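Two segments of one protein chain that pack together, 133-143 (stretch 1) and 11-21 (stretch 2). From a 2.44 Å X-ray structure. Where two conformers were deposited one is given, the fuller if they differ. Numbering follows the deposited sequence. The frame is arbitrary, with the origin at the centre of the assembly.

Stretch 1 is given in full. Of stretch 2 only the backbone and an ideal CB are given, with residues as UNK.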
ATOM      1  N   ALA A 133      27.665   7.589   2.428  1.00 21.95           N
ATOM      2  CA  ALA A 133      29.014   7.100   2.258  1.00 22.18           C
ATOM      3  C   ALA A 133      30.010   8.300   2.222  1.00 23.20           C
ATOM      4  O   ALA A 133      31.079   8.235   2.824  1.00 23.34           O
ATOM      5  CB  ALA A 133      29.099   6.248   0.969  1.00 20.54           C
ATOM      6  N   ARG A 134      29.656   9.397   1.558  1.00 24.11           N
ATOM      7  CA  ARG A 134      30.561  10.554   1.519  1.00 25.69           C
ATOM      8  C   ARG A 134      30.745  11.174   2.912  1.00 25.79           C
ATOM      9  O   ARG A 134      31.858  11.529   3.285  1.00 25.70           O
ATOM     10  CB  ARG A 134      30.097  11.617   0.533  1.00 26.38           C
ATOM     11  CG  ARG A 134      29.897  11.087  -0.913  1.00 28.93           C
ATOM     12  CD  ARG A 134      30.732  11.886  -1.856  1.00 34.32           C
ATOM     13  NE  ARG A 134      30.546  11.576  -3.285  1.00 37.43           N
ATOM     14  CZ  ARG A 134      31.359  10.806  -4.020  1.00 38.35           C
ATOM     15  NH1 ARG A 134      32.433  10.186  -3.490  1.00 37.74           N
ATOM     16  NH2 ARG A 134      31.080  10.646  -5.306  1.00 38.72           N
HETATM   17  N   MSE A 135      29.668  11.254   3.692  1.00 26.05           N
HETATM   18  CA  MSE A 135      29.787  11.755   5.030  1.00 26.66           C
HETATM   19  C   MSE A 135      30.628  10.834   5.900  1.00 26.52           C
HETATM   20  O   MSE A 135      31.536  11.301   6.554  1.00 27.49           O
HETATM   21  CB  MSE A 135      28.432  11.969   5.647  1.00 27.12           C
HETATM   22  CG  MSE A 135      27.770  13.213   5.111  1.00 30.78           C
HETATM   23 SE   MSE A 135      25.904  13.227   5.648  0.65 35.97          SE
HETATM   24  CE  MSE A 135      26.167  13.079   7.598  1.00 28.04           C
ATOM     25  N   GLN A 136      30.347   9.535   5.886  1.00 25.38           N
ATOM     26  CA  GLN A 136      31.126   8.576   6.643  1.00 25.13           C
ATOM     27  C   GLN A 136      32.638   8.665   6.334  1.00 25.90           C
ATOM     28  O   GLN A 136      33.479   8.581   7.226  1.00 24.92           O
ATOM     29  CB  GLN A 136      30.654   7.177   6.312  1.00 24.85           C
ATOM     30  CG  GLN A 136      29.303   6.793   6.920  1.00 24.31           C
ATOM     31  CD  GLN A 136      28.878   5.413   6.443  1.00 24.51           C
ATOM     32  OE1 GLN A 136      29.162   5.020   5.302  1.00 18.99           O
ATOM     33  NE2 GLN A 136      28.251   4.657   7.322  1.00 22.76           N
ATOM     34  N   CYS A 137      32.958   8.823   5.057  1.00 26.24           N
ATOM     35  CA  CYS A 137      34.314   8.927   4.632  1.00 26.87           C
ATOM     36  C   CYS A 137      35.031  10.150   5.230  1.00 27.03           C
ATOM     37  O   CYS A 137      36.212  10.056   5.586  1.00 25.68           O
ATOM     38  CB  CYS A 137      34.365   8.991   3.117  1.00 27.65           C
ATOM     39  SG  CYS A 137      36.021   8.880   2.511  1.00 28.19           S
ATOM     40  N   GLU A 138      34.328  11.279   5.353  1.00 27.23           N
ATOM     41  CA  GLU A 138      34.914  12.451   5.996  1.00 27.81           C
ATOM     42  C   GLU A 138      35.268  12.131   7.412  1.00 26.44           C
ATOM     43  O   GLU A 138      36.326  12.543   7.897  1.00 25.04           O
ATOM     44  CB  GLU A 138      33.968  13.630   6.064  1.00 28.76           C
ATOM     45  CG  GLU A 138      33.452  14.071   4.746  1.00 35.70           C
ATOM     46  CD  GLU A 138      34.365  15.026   4.083  1.00 44.58           C
ATOM     47  OE1 GLU A 138      33.931  16.206   3.961  1.00 52.43           O
ATOM     48  OE2 GLU A 138      35.486  14.596   3.680  1.00 49.60           O
ATOM     49  N   LEU A 139      34.353  11.444   8.090  1.00 25.77           N
ATOM     50  CA  LEU A 139      34.610  11.042   9.474  1.00 25.58           C
ATOM     51  C   LEU A 139      35.804  10.096   9.546  1.00 24.66           C
ATOM     52  O   LEU A 139      36.682  10.300  10.335  1.00 23.39           O
ATOM     53  CB  LEU A 139      33.369  10.402  10.125  1.00 25.91           C
ATOM     54  CG  LEU A 139      33.588   9.626  11.443  1.00 24.99           C
ATOM     55  CD1 LEU A 139      34.356  10.511  12.409  1.00 26.65           C
ATOM     56  CD2 LEU A 139      32.272   9.149  12.076  1.00 24.53           C
ATOM     57  N   ILE A 140      35.829   9.065   8.711  1.00 24.71           N
ATOM     58  CA  ILE A 140      36.945   8.099   8.716  1.00 25.15           C
ATOM     59  C   ILE A 140      38.298   8.826   8.483  1.00 25.77           C
ATOM     60  O   ILE A 140      39.264   8.612   9.214  1.00 24.70           O
ATOM     61  CB  ILE A 140      36.722   7.002   7.640  1.00 24.95           C
ATOM     62  CG1 ILE A 140      35.460   6.156   7.987  1.00 27.05           C
ATOM     63  CG2 ILE A 140      37.916   6.086   7.524  1.00 23.12           C
ATOM     64  CD1 ILE A 140      35.595   5.365   9.286  1.00 25.15           C
ATOM     65  N   LYS A 141      38.335   9.703   7.483  1.00 26.19           N
ATOM     66  CA  LYS A 141      39.545  10.440   7.172  1.00 27.59           C
ATOM     67  C   LYS A 141      39.944  11.327   8.344  1.00 27.47           C
ATOM     68  O   LYS A 141      41.091  11.292   8.787  1.00 27.05           O
ATOM     69  CB  LYS A 141      39.435  11.237   5.866  1.00 27.64           C
ATOM     70  CG  LYS A 141      39.420  10.323   4.601  1.00 31.81           C
ATOM     71  CD  LYS A 141      39.543  11.106   3.223  1.00 37.51           C
ATOM     72  CE  LYS A 141      38.206  11.796   2.736  1.00 41.62           C
ATOM     73  NZ  LYS A 141      38.070  12.063   1.200  1.00 43.65           N
ATOM     74  N   ASP A 142      38.976  12.030   8.906  1.00 28.01           N
ATOM     75  CA  ASP A 142      39.247  12.918  10.009  1.00 28.68           C
ATOM     76  C   ASP A 142      39.701  12.190  11.247  1.00 29.20           C
ATOM     77  O   ASP A 142      40.357  12.802  12.094  1.00 30.34           O
ATOM     78  CB  ASP A 142      38.054  13.805  10.337  1.00 28.50           C
ATOM     79  CG  ASP A 142      37.835  14.892   9.306  1.00 29.32           C
ATOM     80  OD1 ASP A 142      38.676  15.061   8.406  1.00 28.89           O
ATOM     81  OD2 ASP A 142      36.809  15.583   9.383  1.00 31.27           O
HETATM   82  N   MSE A 143      39.377  10.909  11.363  1.00 29.04           N
HETATM   83  CA  MSE A 143      39.873  10.087  12.462  1.00 28.98           C
HETATM   84  C   MSE A 143      41.275   9.560  12.157  1.00 28.48           C
HETATM   85  O   MSE A 143      41.864   8.886  12.976  1.00 29.07           O
HETATM   86  CB  MSE A 143      38.928   8.916  12.729  1.00 29.23           C
HETATM   87  CG  MSE A 143      37.651   9.313  13.406  1.00 31.05           C
HETATM   88 SE   MSE A 143      36.454   7.758  13.603  0.65 33.39          SE
HETATM   89  CE  MSE A 143      37.464   6.757  14.940  1.00 34.51           C
ATOM     90  N   UNK A  11      29.579  12.200  18.277  1.00 32.82           N
ATOM     91  CA  UNK A  11      28.938  13.098  17.336  1.00 33.04           C
ATOM     92  C   UNK A  11      29.970  13.639  16.346  1.00 32.05           C
ATOM     93  O   UNK A  11      31.028  14.082  16.751  1.00 32.88           O
ATOM     94  CB  UNK A  11      28.242  14.243  18.074  1.00 33.04           C
ATOM     95  N   UNK A  12      29.666  13.593  15.058  1.00 31.23           N
ATOM     96  CA  UNK A  12      30.491  14.188  14.023  1.00 30.34           C
ATOM     97  C   UNK A  12      29.687  15.258  13.305  1.00 30.50           C
ATOM     98  O   UNK A  12      28.520  15.046  12.974  1.00 31.02           O
ATOM     99  CB  UNK A  12      30.993  13.128  13.040  1.00 30.34           C
ATOM    100  N   UNK A  13      30.310  16.406  13.073  1.00 30.56           N
ATOM    101  CA  UNK A  13      29.674  17.571  12.453  1.00 30.30           C
ATOM    102  C   UNK A  13      30.411  17.989  11.207  1.00 30.26           C
ATOM    103  O   UNK A  13      31.626  17.876  11.146  1.00 29.58           O
ATOM    104  CB  UNK A  13      29.609  18.742  13.436  1.00 30.30           C
ATOM    105  N   UNK A  14      29.665  18.440  10.207  1.00 30.66           N
ATOM    106  CA  UNK A  14      30.230  19.178   9.080  1.00 30.94           C
ATOM    107  C   UNK A  14      29.485  20.503   8.984  1.00 31.11           C
ATOM    108  O   UNK A  14      28.265  20.566   9.064  1.00 30.72           O
ATOM    109  CB  UNK A  14      30.128  18.385   7.776  1.00 30.94           C
ATOM    110  N   UNK A  15      30.256  21.573   8.885  1.00 31.57           N
ATOM    111  CA  UNK A  15      29.709  22.909   8.891  1.00 31.52           C
ATOM    112  C   UNK A  15      28.965  23.139   7.590  1.00 31.02           C
ATOM    113  O   UNK A  15      27.956  23.837   7.564  1.00 30.12           O
ATOM    114  CB  UNK A  15      30.808  23.955   9.091  1.00 31.52           C
ATOM    115  N   UNK A  16      29.504  22.572   6.521  1.00 30.90           N
ATOM    116  CA  UNK A  16      28.829  22.531   5.253  1.00 31.76           C
ATOM    117  C   UNK A  16      29.114  21.202   4.572  1.00 31.65           C
ATOM    118  O   UNK A  16      30.279  20.819   4.423  1.00 32.33           O
ATOM    119  CB  UNK A  16      29.257  23.705   4.371  1.00 31.76           C
ATOM    120  N   UNK A  17      28.058  20.506   4.155  1.00 30.86           N
ATOM    121  CA  UNK A  17      28.196  19.347   3.306  1.00 29.90           C
ATOM    122  C   UNK A  17      27.412  19.561   1.984  1.00 30.11           C
ATOM    123  O   UNK A  17      26.268  19.999   1.978  1.00 29.98           O
ATOM    124  CB  UNK A  17      27.707  18.097   4.040  1.00 29.90           C
ATOM    125  N   UNK A  18      28.039  19.250   0.858  1.00 29.84           N
ATOM    126  CA  UNK A  18      27.355  19.334  -0.420  1.00 30.18           C
ATOM    127  C   UNK A  18      26.830  17.973  -0.864  1.00 30.49           C
ATOM    128  O   UNK A  18      27.587  17.028  -1.091  1.00 30.84           O
ATOM    129  CB  UNK A  18      28.294  19.908  -1.483  1.00 30.18           C
ATOM    130  N   UNK A  19      25.517  17.891  -0.977  1.00 30.56           N
ATOM    131  CA  UNK A  19      24.835  16.660  -1.377  1.00 30.29           C
ATOM    132  C   UNK A  19      25.068  16.402  -2.875  1.00 30.57           C
ATOM    133  O   UNK A  19      25.403  17.336  -3.669  1.00 30.15           O
ATOM    134  CB  UNK A  19      23.339  16.748  -1.070  1.00 30.29           C
ATOM    135  N   UNK A  20      24.852  15.151  -3.269  1.00 30.51           N
ATOM    136  CA  UNK A  20      25.038  14.743  -4.651  0.50 31.14           C
ATOM    137  C   UNK A  20      24.184  15.573  -5.622  1.00 31.22           C
ATOM    138  O   UNK A  20      24.573  15.790  -6.769  1.00 30.91           O
ATOM    139  CB  UNK A  20      24.703  13.257  -4.799  0.50 31.14           C
ATOM    140  N   UNK A  21      23.020  16.056  -5.161  1.00 31.15           N
ATOM    141  CA  UNK A  21      22.192  16.941  -6.002  1.00 30.93           C
ATOM    142  C   UNK A  21      22.594  18.404  -5.931  1.00 30.86           C
ATOM    143  O   UNK A  21      21.929  19.260  -6.505  1.00 30.83           O
ATOM    144  CB  UNK A  21      20.722  16.813  -5.597  1.00 30.93           C
TER

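Stretch 1 is a helix through 142, and the strand 11-14 passes it with an angle of 109° between their directions.

Position 11 has extended backbone angles and points its CB away from the helix. Many residues would do; it is K11, fully extended.

Position 12 is the reverse. Its CB points toward the helix, and the ideal CB lies 4.3 Å from L139 CD2. Beyond it runs a groove lined by M135, E138, L139 and D142, long enough for a large apolar side chain; leucine, methionine or an aromatic would suit. The residue is F12, with chi1 t. L139 CB sits over the ring face, 3.9 Å from the centroid of the F12 ring, a CH-pi contact. D142 OD2 meets the ring edge, 3.6 Å from F12 CE1, where the slightly positive ring hydrogens tolerate a carboxylate.

Position 13 points away again, as strand alternation requires, and stretch 1 does not discriminate; it is I13.

Position 14 returns toward the helix, but its ideal CB is not close to stretch 1. A side chain of moderate length must bridge the gap to M135 and E138, so leucine, isoleucine or methionine would fit. L14 does so: its CD1 lies 4.3 Å from M135 CG, and its CD2 4.0 Å from E138 OE1.

At 15 the chain turns a corner, and both 15 and 16 are out of reach of the helix. Stretch 1 leaves the choice open; the residues are K15 and E16. The backbone of E16 still takes part, since one water donates to both E16 O and E138 OE1.

Position 17 points toward the helix, its ideal CB 5.0 Å from M135 CG. A long side chain, best a flat aromatic, could lie against the selenomethionine M135 and reach R134; phenylalanine or tyrosine would serve, and methionine less fully. In Y17, M135 CG stands over the ring face, 4.0 Å from the Y17 centroid, while Y17 OH packs 3.6 Å from R134 CB.

Position 18 is out of reach and undemanding; it is T18. Position 19 points its CB away, so many residues would do; it is F19, whose end comes nearer but barely touches stretch 1.

Position 20 points sideways, but the guanidinium of R134 invites a flexible acid; glutamate spans the distance well. E20 bends back to place OE2 2.6 Å from R134 NE, a nearly straight hydrogen bond within a salt bridge.

Position 21 is beyond reach, so stretch 1 sets no preference; it is N21.

Stretch 2 (11-21) KFILKEYTFEN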
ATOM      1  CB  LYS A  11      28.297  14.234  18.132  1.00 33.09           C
ATOM      2  CG  LYS A  11      27.723  15.363  17.326  1.00 36.47           C
ATOM      3  CD  LYS A  11      26.944  16.324  18.249  1.00 41.26           C
ATOM      4  CE  LYS A  11      26.467  17.583  17.510  1.00 43.37           C
ATOM      5  NZ  LYS A  11      25.386  18.352  18.191  1.00 45.04           N
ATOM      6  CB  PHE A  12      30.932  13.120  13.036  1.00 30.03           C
ATOM      7  CG  PHE A  12      31.748  13.651  11.877  1.00 28.53           C
ATOM      8  CD1 PHE A  12      33.010  14.189  12.092  1.00 28.21           C
ATOM      9  CD2 PHE A  12      31.258  13.605  10.575  1.00 26.74           C
ATOM     10  CE1 PHE A  12      33.771  14.674  11.036  1.00 26.84           C
ATOM     11  CE2 PHE A  12      32.016  14.050   9.502  1.00 25.89           C
ATOM     12  CZ  PHE A  12      33.291  14.599   9.740  1.00 27.46           C
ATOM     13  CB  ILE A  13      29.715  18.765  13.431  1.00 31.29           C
ATOM     14  CG1 ILE A  13      28.452  18.770  14.287  1.00 32.99           C
ATOM     15  CG2 ILE A  13      29.924  20.124  12.723  1.00 29.24           C
ATOM     16  CD1 ILE A  13      28.714  18.328  15.692  1.00 33.46           C
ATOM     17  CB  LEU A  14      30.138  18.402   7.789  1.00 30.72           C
ATOM     18  CG  LEU A  14      30.981  17.116   7.718  1.00 32.24           C
ATOM     19  CD1 LEU A  14      30.466  16.214   6.582  1.00 31.07           C
ATOM     20  CD2 LEU A  14      32.494  17.392   7.521  1.00 28.96           C
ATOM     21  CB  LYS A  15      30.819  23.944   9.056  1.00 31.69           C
ATOM     22  CG  LYS A  15      31.347  24.087  10.470  1.00 33.01           C
ATOM     23  CD  LYS A  15      32.484  25.073  10.497  1.00 34.21           C
ATOM     24  CE  LYS A  15      32.905  25.476  11.899  1.00 36.57           C
ATOM     25  NZ  LYS A  15      34.328  25.968  11.846  1.00 37.98           N
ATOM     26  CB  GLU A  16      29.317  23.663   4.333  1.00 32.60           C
ATOM     27  CG  GLU A  16      29.002  25.099   4.785  1.00 33.57           C
ATOM     28  CD  GLU A  16      27.510  25.373   5.040  1.00 35.42           C
ATOM     29  OE1 GLU A  16      26.629  24.635   4.540  1.00 32.66           O
ATOM     30  OE2 GLU A  16      27.232  26.354   5.766  1.00 37.33           O
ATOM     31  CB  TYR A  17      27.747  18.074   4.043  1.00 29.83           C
ATOM     32  CG  TYR A  17      27.618  16.913   3.100  1.00 29.57           C
ATOM     33  CD1 TYR A  17      28.742  16.323   2.556  1.00 28.50           C
ATOM     34  CD2 TYR A  17      26.373  16.473   2.679  1.00 29.15           C
ATOM     35  CE1 TYR A  17      28.636  15.287   1.655  1.00 31.91           C
ATOM     36  CE2 TYR A  17      26.248  15.442   1.763  1.00 30.81           C
ATOM     37  CZ  TYR A  17      27.381  14.848   1.253  1.00 31.18           C
ATOM     38  OH  TYR A  17      27.281  13.847   0.318  1.00 29.51           O
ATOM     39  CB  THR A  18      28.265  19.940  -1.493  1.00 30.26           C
ATOM     40  OG1 THR A  18      28.659  21.253  -1.059  1.00 28.47           O
ATOM     41  CG2 THR A  18      27.537  20.024  -2.856  1.00 28.56           C
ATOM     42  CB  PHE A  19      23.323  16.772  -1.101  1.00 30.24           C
ATOM     43  CG  PHE A  19      22.944  16.648   0.348  1.00 28.15           C
ATOM     44  CD1 PHE A  19      22.216  15.560   0.784  1.00 27.40           C
ATOM     45  CD2 PHE A  19      23.304  17.627   1.276  1.00 29.31           C
ATOM     46  CE1 PHE A  19      21.841  15.440   2.133  1.00 26.82           C
ATOM     47  CE2 PHE A  19      22.929  17.526   2.633  1.00 28.09           C
ATOM     48  CZ  PHE A  19      22.213  16.419   3.060  1.00 27.07           C
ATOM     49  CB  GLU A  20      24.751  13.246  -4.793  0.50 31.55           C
ATOM     50  CG  GLU A  20      25.862  12.357  -4.165  0.50 33.71           C
ATOM     51  CD  GLU A  20      27.219  12.488  -4.897  0.50 36.08           C
ATOM     52  OE1 GLU A  20      27.205  12.666  -6.146  0.50 37.13           O
ATOM     53  OE2 GLU A  20      28.295  12.404  -4.233  0.50 36.37           O
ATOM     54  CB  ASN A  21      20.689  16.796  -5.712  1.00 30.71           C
ATOM     55  CG  ASN A  21      20.321  17.179  -4.295  1.00 31.54           C
ATOM     56  OD1 ASN A  21      20.982  17.994  -3.660  1.00 29.79           O
ATOM     57  ND2 ASN A  21      19.237  16.577  -3.789  1.00 33.31           N
TER
HETATM   58  O   HOH W   1      31.668  18.518   3.498  1.00 48.15           O
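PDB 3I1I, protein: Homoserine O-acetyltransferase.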